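Putative uncharacterized protein Ta0848 (Thermoplasma acidophilum, PDB 4MN7) reduces free methionine-R-sulfoxide as a type II enzyme of the fRMsr class, built on a GAF domain. Local coordinates at residues A[65-70]-A[95-100]; A[29-34]-A[103-108]. The protein carries 1 engineered substitution. One frame throughout, in Å; residues are numbered along the deposited sequence.

Contact 1 (A[65-70]-A[95-100]); sequences LKNDIV and PVRYQG
Where helix 59-66 ends, the chain turns at Asn-67, whose positive phi of 52° makes it the C-prime residue of a Schellman motif, and then passes strand 90-98, the CA of Asp-68 coming nearest to that of Pro-95. Asn-67 carries the polar part of the contact. Its CG lies anti to the backbone N, which brings the amide to Arg-97. That arginine, extended from CG to NE, crosses the asparagine obliquely and grips it side-on with two nitrogens. NE donates an almost straight bond to Asn-67 OD1 (2.8 Å, 175°), the oxygen lying in the guanidinium plane, while Arg-97 NH2 reaches the backbone O of Asn-67 at 2.9 Å. Amide and guanidinium are nearly perpendicular, and both donors sit above the carbonyl planes they address. The other branch, Asn-67 ND2, makes a weak bond to Gly-100 O at 3.4 Å. An alanine in place of Asn-67 would remove the acceptor of NE and the weak bond to Gly-100 O, and would probably leave the guanidinium less firmly fixed. Beside this polar grip the Pro-95 ring packs against the backbone of Asp-68, CD lying 3.5 Å from Asp-68 O, and Ile-69 CG1 approaches the same CD. A Schellman motif thus ends helix 59-66 and is joined, at the protein surface, to strand 90-98 of the GAF-domain sheet.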
loop_
_atom_site.group_PDB
_atom_site.type_symbol
_atom_site.label_atom_id
_atom_site.label_comp_id
_atom_site.label_asym_id
_atom_site.label_seq_id
_atom_site.Cartn_x
_atom_site.Cartn_y
_atom_site.Cartn_z
ATOM N N LEU A 65 0.853 -23.084 0.275
ATOM C CA LEU A 65 1.553 -24.333 0.006
ATOM C C LEU A 65 1.494 -24.608 -1.490
ATOM O O LEU A 65 2.459 -25.024 -2.053
ATOM C CB LEU A 65 0.909 -25.501 0.756
ATOM C CG LEU A 65 1.073 -25.542 2.252
ATOM C CD1 LEU A 65 0.155 -26.673 2.826
ATOM C CD2 LEU A 65 2.539 -25.778 2.628
ATOM N N LYS A 66 0.358 -24.352 -2.125
ATOM C CA LYS A 66 0.214 -24.539 -3.543
ATOM C C LYS A 66 0.751 -23.320 -4.285
ATOM O O LYS A 66 0.895 -23.375 -5.457
ATOM C CB LYS A 66 -1.260 -24.617 -3.960
ATOM C CG LYS A 66 -2.024 -25.860 -3.567
ATOM C CD LYS A 66 -3.175 -26.132 -4.565
ATOM C CE LYS A 66 -4.058 -24.911 -4.770
ATOM N NZ LYS A 66 -5.097 -25.068 -5.820
ATOM N N ASN A 67 0.945 -22.192 -3.617
ATOM C CA ASN A 67 1.198 -20.920 -4.308
ATOM C C ASN A 67 0.182 -20.577 -5.366
ATOM O O ASN A 67 0.517 -20.212 -6.451
ATOM C CB ASN A 67 2.594 -20.828 -4.909
ATOM C CG ASN A 67 2.961 -19.381 -5.257
ATOM O OD1 ASN A 67 2.238 -18.423 -4.910
ATOM N ND2 ASN A 67 4.032 -19.226 -5.963
ATOM N N ASP A 68 -1.081 -20.586 -5.014
ATOM C CA ASP A 68 -2.124 -20.298 -5.990
ATOM C C ASP A 68 -3.370 -19.915 -5.216
ATOM O O ASP A 68 -3.465 -20.195 -4.012
ATOM C CB ASP A 68 -2.334 -21.611 -6.762
ATOM C CG ASP A 68 -2.845 -21.427 -8.139
ATOM O OD1 ASP A 68 -2.951 -20.298 -8.591
ATOM O OD2 ASP A 68 -3.204 -22.457 -8.766
ATOM N N ILE A 69 -4.351 -19.361 -5.900
ATOM C CA ILE A 69 -5.621 -19.024 -5.308
ATOM C C ILE A 69 -6.349 -20.270 -4.878
ATOM O O ILE A 69 -6.371 -21.274 -5.581
ATOM C CB ILE A 69 -6.509 -18.280 -6.301
ATOM C CG1 ILE A 69 -5.976 -16.847 -6.496
ATOM C CG2 ILE A 69 -7.941 -18.190 -5.808
ATOM C CD1 ILE A 69 -6.610 -16.096 -7.624
ATOM N N VAL A 70 -6.981 -20.194 -3.719
ATOM C CA VAL A 70 -7.865 -21.287 -3.286
ATOM C C VAL A 70 -9.202 -20.615 -3.121
ATOM O O VAL A 70 -9.344 -19.642 -2.344
ATOM C CB VAL A 70 -7.378 -21.921 -1.984
ATOM C CG1 VAL A 70 -8.423 -22.884 -1.417
ATOM C CG2 VAL A 70 -6.106 -22.703 -2.295
ATOM N N PRO A 95 -2.718 -15.796 -2.649
ATOM C CA PRO A 95 -1.317 -15.629 -2.202
ATOM C C PRO A 95 -0.745 -14.276 -2.521
ATOM O O PRO A 95 -1.055 -13.717 -3.572
ATOM C CB PRO A 95 -0.562 -16.687 -2.990
ATOM C CG PRO A 95 -1.443 -16.986 -4.131
ATOM C CD PRO A 95 -2.821 -16.796 -3.698
ATOM N N VAL A 96 0.071 -13.751 -1.611
ATOM C CA VAL A 96 0.843 -12.505 -1.843
ATOM C C VAL A 96 2.254 -12.918 -2.156
ATOM O O VAL A 96 2.859 -13.569 -1.365
ATOM C CB VAL A 96 0.822 -11.552 -0.641
ATOM C CG1 VAL A 96 1.779 -10.326 -0.859
ATOM C CG2 VAL A 96 -0.620 -11.118 -0.401
ATOM N N ARG A 97 2.729 -12.621 -3.348
ATOM C CA ARG A 97 4.056 -13.014 -3.740
ATOM C C ARG A 97 5.141 -11.914 -3.810
ATOM O O ARG A 97 4.926 -10.762 -4.250
ATOM C CB ARG A 97 4.009 -13.656 -5.108
ATOM C CG ARG A 97 3.094 -14.846 -5.161
ATOM C CD ARG A 97 2.849 -15.192 -6.617
ATOM N NE ARG A 97 1.998 -16.341 -6.712
ATOM C CZ ARG A 97 1.048 -16.487 -7.600
ATOM N NH1 ARG A 97 0.861 -15.575 -8.511
ATOM N NH2 ARG A 97 0.326 -17.597 -7.617
ATOM N N TYR A 98 6.345 -12.313 -3.419
ATOM C CA TYR A 98 7.504 -11.413 -3.390
ATOM C C TYR A 98 8.678 -12.183 -3.958
ATOM O O TYR A 98 9.091 -13.184 -3.429
ATOM C CB TYR A 98 7.742 -10.929 -1.982
ATOM C CG TYR A 98 8.753 -9.783 -1.858
ATOM C CD1 TYR A 98 10.153 -10.046 -1.737
ATOM C CD2 TYR A 98 8.334 -8.458 -1.900
ATOM C CE1 TYR A 98 11.082 -8.999 -1.636
ATOM C CE2 TYR A 98 9.246 -7.414 -1.781
ATOM C CZ TYR A 98 10.615 -7.688 -1.633
ATOM O OH TYR A 98 11.489 -6.627 -1.537
ATOM N N GLN A 99 9.142 -11.739 -5.110
ATOM C CA GLN A 99 10.147 -12.465 -5.870
ATOM C C GLN A 99 9.670 -13.848 -6.230
ATOM O O GLN A 99 10.373 -14.785 -5.999
ATOM C CB GLN A 99 11.475 -12.473 -5.086
ATOM C CG GLN A 99 12.061 -11.069 -5.128
ATOM C CD GLN A 99 13.056 -10.775 -4.059
ATOM O OE1 GLN A 99 13.158 -11.484 -3.078
ATOM N NE2 GLN A 99 13.788 -9.707 -4.237
ATOM N N GLY A 100 8.439 -13.955 -6.725
ATOM C CA GLY A 100 7.878 -15.223 -7.175
ATOM C C GLY A 100 7.428 -16.218 -6.088
ATOM O O GLY A 100 6.719 -17.175 -6.403
#

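Contact 2 (A[29-34]-A[103-108]); sequences GFYVLE and IGEIDI
Two neighbouring strands in the antiparallel sheet of the GAF domain, 27-34 and 101-110, pair here close to the centre of the chain. Gly-29 with Asp-107 and Tyr-31 with Glu-105 form hydrogen-bonded pairs, two bonds each; the shortest runs from Glu-105 N to Tyr-31 O (2.7 Å). Leu-33 N donates to Ile-103 O at 2.9 Å, from above that carbonyl plane. At the non-hydrogen-bonded pair of Val-32 and Gly-104 the CA atoms approach to 4.0 Å, and a CB on Gly-104 would clash with Tyr-31 O. On the face turned to helix 118-136, Ile-106 CG1 sits over the Phe-30 ring, 4.1 Å from its centroid, in a CH-pi contact. On the other face Tyr-31 lies alongside two acids of the neighbouring strand. Glu-105 CG, placed between backbone N and carbonyl carbon (chi1 63°), packs on Tyr-31 CB at 3.7 Å, and Asp-107 CB meets the ring edge in plane. Tyr-31 OH is hydrogen-bonded to His-50 O, and a water donates to it and, weakly, to Asp-107 OD2. The closeness of Asp-107 OD1 to Glu-91 OE2 would probably favour a proton on one of these two acids.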
loop_
_atom_site.group_PDB
_atom_site.type_symbol
_atom_site.label_atom_id
_atom_site.label_comp_id
_atom_site.label_asym_id
_atom_site.label_seq_id
_atom_site.Cartn_x
_atom_site.Cartn_y
_atom_site.Cartn_z
ATOM N N GLY A 29 -8.793 -10.229 5.588
ATOM C CA GLY A 29 -7.547 -10.238 6.336
ATOM C C GLY A 29 -6.298 -10.517 5.544
ATOM O O GLY A 29 -6.331 -11.187 4.510
ATOM N N PHE A 30 -5.186 -9.993 6.065
ATOM C CA PHE A 30 -3.897 -10.301 5.588
ATOM C C PHE A 30 -3.187 -11.156 6.620
ATOM O O PHE A 30 -2.941 -10.717 7.795
ATOM C CB PHE A 30 -3.042 -9.078 5.326
ATOM C CG PHE A 30 -3.424 -8.264 4.082
ATOM C CD1 PHE A 30 -4.582 -7.522 4.035
ATOM C CD2 PHE A 30 -2.568 -8.177 2.999
ATOM C CE1 PHE A 30 -4.904 -6.748 2.905
ATOM C CE2 PHE A 30 -2.879 -7.375 1.902
ATOM C CZ PHE A 30 -4.062 -6.674 1.861
ATOM N N TYR A 31 -2.811 -12.343 6.148
ATOM C CA TYR A 31 -1.938 -13.218 6.874
ATOM C C TYR A 31 -0.576 -13.146 6.269
ATOM O O TYR A 31 -0.452 -13.127 5.042
ATOM C CB TYR A 31 -2.414 -14.665 6.807
ATOM C CG TYR A 31 -3.617 -14.951 7.669
ATOM C CD1 TYR A 31 -3.463 -15.321 9.004
ATOM C CD2 TYR A 31 -4.888 -14.892 7.148
ATOM C CE1 TYR A 31 -4.545 -15.555 9.802
ATOM C CE2 TYR A 31 -5.986 -15.184 7.920
ATOM C CZ TYR A 31 -5.804 -15.515 9.264
ATOM O OH TYR A 31 -6.899 -15.786 10.056
ATOM N N VAL A 32 0.449 -13.142 7.120
ATOM C CA VAL A 32 1.805 -13.044 6.621
ATOM C C VAL A 32 2.638 -14.160 7.196
ATOM O O VAL A 32 2.427 -14.524 8.345
ATOM C CB VAL A 32 2.464 -11.748 7.041
ATOM C CG1 VAL A 32 3.872 -11.614 6.375
ATOM C CG2 VAL A 32 1.559 -10.566 6.725
ATOM N N LEU A 33 3.581 -14.691 6.414
ATOM C CA LEU A 33 4.474 -15.759 6.907
ATOM C C LEU A 33 5.582 -15.184 7.744
ATOM O O LEU A 33 6.340 -14.321 7.280
ATOM C CB LEU A 33 5.106 -16.556 5.765
ATOM C CG LEU A 33 4.185 -17.508 5.011
ATOM C CD1 LEU A 33 4.803 -17.909 3.672
ATOM C CD2 LEU A 33 3.881 -18.779 5.858
ATOM N N GLU A 34 5.656 -15.640 8.999
ATOM C CA GLU A 34 6.613 -15.169 9.933
ATOM C C GLU A 34 7.148 -16.428 10.569
ATOM O O GLU A 34 6.366 -17.162 11.160
ATOM C CB GLU A 34 5.908 -14.242 10.963
ATOM C CG GLU A 34 5.328 -12.995 10.284
ATOM C CD GLU A 34 4.520 -12.090 11.160
ATOM O OE1 GLU A 34 4.713 -12.241 12.365
ATOM O OE2 GLU A 34 3.711 -11.206 10.656
ATOM N N ILE A 103 4.645 -14.923 0.350
ATOM C CA ILE A 103 5.090 -14.396 1.655
ATOM C C ILE A 103 3.933 -14.138 2.603
ATOM O O ILE A 103 4.127 -13.683 3.743
ATOM C CB ILE A 103 5.955 -13.137 1.490
ATOM C CG1 ILE A 103 5.166 -12.074 0.701
ATOM C CG2 ILE A 103 7.233 -13.539 0.740
ATOM C CD1 ILE A 103 5.471 -10.647 1.070
ATOM N N GLY A 104 2.749 -14.409 2.121
ATOM C CA GLY A 104 1.544 -14.156 2.837
ATOM C C GLY A 104 0.348 -14.289 1.947
ATOM O O GLY A 104 0.401 -14.919 0.897
ATOM N N GLU A 105 -0.791 -13.787 2.413
ATOM C CA GLU A 105 -2.041 -13.972 1.641
ATOM C C GLU A 105 -3.120 -13.010 2.015
ATOM O O GLU A 105 -3.097 -12.428 3.121
ATOM C CB GLU A 105 -2.533 -15.416 1.861
ATOM C CG GLU A 105 -2.887 -15.681 3.309
ATOM C CD GLU A 105 -3.144 -17.175 3.577
ATOM O OE1 GLU A 105 -2.653 -18.037 2.840
ATOM O OE2 GLU A 105 -3.934 -17.452 4.455
ATOM N N ILE A 106 -4.126 -12.903 1.172
ATOM C CA ILE A 106 -5.356 -12.178 1.511
ATOM C C ILE A 106 -6.384 -13.269 1.645
ATOM O O ILE A 106 -6.545 -14.040 0.734
ATOM C CB ILE A 106 -5.765 -11.213 0.375
ATOM C CG1 ILE A 106 -4.621 -10.265 0.088
ATOM C CG2 ILE A 106 -6.999 -10.395 0.730
ATOM C CD1 ILE A 106 -4.911 -9.263 -0.965
ATOM N N ASP A 107 -7.087 -13.294 2.785
ATOM C CA ASP A 107 -8.143 -14.235 3.096
ATOM C C ASP A 107 -9.432 -13.498 3.222
ATOM O O ASP A 107 -9.559 -12.577 4.048
ATOM C CB ASP A 107 -7.807 -14.910 4.441
ATOM C CG ASP A 107 -8.805 -15.989 4.865
ATOM O OD1 ASP A 107 -9.487 -16.577 3.984
ATOM O OD2 ASP A 107 -8.891 -16.268 6.103
ATOM N N ILE A 108 -10.410 -13.893 2.418
ATOM C CA ILE A 108 -11.730 -13.244 2.464
ATOM C C ILE A 108 -12.862 -14.269 2.599
ATOM O O ILE A 108 -12.959 -15.223 1.832
ATOM C CB ILE A 108 -11.951 -12.434 1.164
ATOM C CG1 ILE A 108 -10.837 -11.438 0.966
ATOM C CG2 ILE A 108 -13.259 -11.694 1.214
ATOM C CD1 ILE A 108 -10.908 -10.623 -0.339
HETATM O O HOH W 1 -8.717 -18.087 8.950
#

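How the contacts relate
Contact 2 is core and contact 1 is surface, yet both reach one sheet, since strands 90-98 and 101-110 follow each other in the chain and lie side by side. The two meet at Val-96, whose backbone probably bonds to Ile-103 N and Gly-104 O; these two residues face it as a classic beta bulge. Along the chain contact 1 is nested within the loop closed by contact 2. Their chemistry follows their place: 103-108 is held to 29-34 by regular backbone bonds between strands, whereas 65-70 is joined to 95-100 mainly by the side chain of Arg-97, which binds both the amide and the backbone O of Asn-67, and buries about half as much surface.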